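Local coordinates for protein enolase (alpha proteobacterium BAL199, PDB 3UGV) that probably carries out an enolase-superfamily reaction, using a bound magnesium ion to stabilise an enolate intermediate formed by proton abstraction next to a carboxylate, at residues 145-148 / 149-153. Sequence-based numbering, arbitrary orientation.
Sequences MPLC and TLLGG
T149 sits against the N-cap residue P146: its OG1 lies 3.5 Å from ring atom CD of P146, and its CB is 3.2 Å from P146 O. Chi1 of -59° sets OG1 beside the backbone N, against the P146 ring, and puts CG2 anti to N, where the extended chain of M145 passes it at about a right angle, CG to CG2 4.1 Å. P146 O takes a nearly straight bond from L150 N (3.0 Å, 164°) and a weak one from T149 N. With an alanine here, OG1 and CG2 are gone, which would probably open a gap beside the P146 ring and let the M145 chain shift. The single helical turn 147-150, in the N-terminal family region, ends in a Schellman motif: G152, at positive phi, bonds through its N to T149 O, and G153 N reaches C148 O at 2.7 Å. The leucines make ordinary apolar contacts, L147 CD1 to L150 CD2 4.2 Å; W136 of helix 123-142 touches both, as well as L151. T149, though packed closely on P146, stays partly exposed, as does L151, whereas M145, P146, L147 and L150 are buried. At the subunit interface L150 packs on L150 of the second subunit, and M145 on its L139.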
loop_
_atom_site.group_PDB
_atom_site.type_symbol
_atom_site.label_atom_id
_atom_site.label_comp_id
_atom_site.label_asym_id
_atom_site.label_seq_id
_atom_site.Cartn_x
_atom_site.Cartn_y
_atom_site.Cartn_z
ATOM N N MET F 145 42.581 -23.421 7.778
ATOM C CA MET F 145 41.195 -23.856 7.970
ATOM C C MET F 145 40.493 -24.034 6.640
ATOM O O MET F 145 40.729 -23.270 5.701
ATOM C CB MET F 145 40.418 -22.821 8.780
ATOM C CG MET F 145 40.805 -22.760 10.253
ATOM S SD MET F 145 39.981 -21.414 11.123
ATOM C CE MET F 145 40.600 -21.694 12.775
ATOM N N PRO F 146 39.623 -25.048 6.549
ATOM C CA PRO F 146 38.723 -25.087 5.391
ATOM C C PRO F 146 37.901 -23.788 5.378
ATOM O O PRO F 146 37.679 -23.229 6.454
ATOM C CB PRO F 146 37.823 -26.291 5.692
ATOM C CG PRO F 146 38.573 -27.114 6.730
ATOM C CD PRO F 146 39.332 -26.111 7.532
ATOM N N LEU F 147 37.473 -23.306 4.207
ATOM C CA LEU F 147 36.734 -22.040 4.145
ATOM C C LEU F 147 35.489 -22.039 5.043
ATOM O O LEU F 147 35.263 -21.091 5.800
ATOM C CB LEU F 147 36.352 -21.679 2.708
ATOM C CG LEU F 147 35.650 -20.319 2.564
ATOM C CD1 LEU F 147 36.569 -19.170 2.957
ATOM C CD2 LEU F 147 35.112 -20.113 1.141
ATOM N N CYS F 148 34.681 -23.097 4.963
ATOM C CA CYS F 148 33.475 -23.164 5.781
ATOM C C CYS F 148 33.817 -23.030 7.263
ATOM O O CYS F 148 33.028 -22.501 8.044
ATOM C CB CYS F 148 32.717 -24.463 5.533
ATOM S SG CYS F 148 33.690 -25.950 5.803
ATOM N N THR F 149 34.997 -23.509 7.644
ATOM C CA THR F 149 35.451 -23.407 9.027
ATOM C C THR F 149 35.815 -21.963 9.378
ATOM O O THR F 149 35.384 -21.434 10.397
ATOM C CB THR F 149 36.641 -24.354 9.309
ATOM O OG1 THR F 149 36.247 -25.704 9.034
ATOM C CG2 THR F 149 37.062 -24.259 10.770
ATOM N N LEU F 150 36.593 -21.317 8.523
ATOM C CA LEU F 150 36.886 -19.904 8.723
ATOM C C LEU F 150 35.601 -19.083 8.877
ATOM O O LEU F 150 35.569 -18.103 9.615
ATOM C CB LEU F 150 37.713 -19.359 7.560
ATOM C CG LEU F 150 38.037 -17.866 7.657
ATOM C CD1 LEU F 150 39.196 -17.681 8.603
ATOM C CD2 LEU F 150 38.370 -17.279 6.293
ATOM N N LEU F 151 34.546 -19.496 8.180
ATOM C CA LEU F 151 33.279 -18.773 8.193
ATOM C C LEU F 151 32.374 -19.158 9.357
ATOM O O LEU F 151 31.255 -18.644 9.479
ATOM C CB LEU F 151 32.535 -18.971 6.873
ATOM C CG LEU F 151 33.195 -18.319 5.663
ATOM C CD1 LEU F 151 32.405 -18.623 4.402
ATOM C CD2 LEU F 151 33.358 -16.810 5.895
ATOM N N GLY F 152 32.837 -20.067 10.210
ATOM C CA GLY F 152 32.100 -20.363 11.425
ATOM C C GLY F 152 31.364 -21.689 11.415
ATOM O O GLY F 152 30.586 -21.980 12.329
ATOM N N GLY F 153 31.604 -22.499 10.389
ATOM C CA GLY F 153 30.946 -23.785 10.298
ATOM C C GLY F 153 31.970 -24.880 10.316
ATOM O O GLY F 153 33.074 -24.666 10.821
#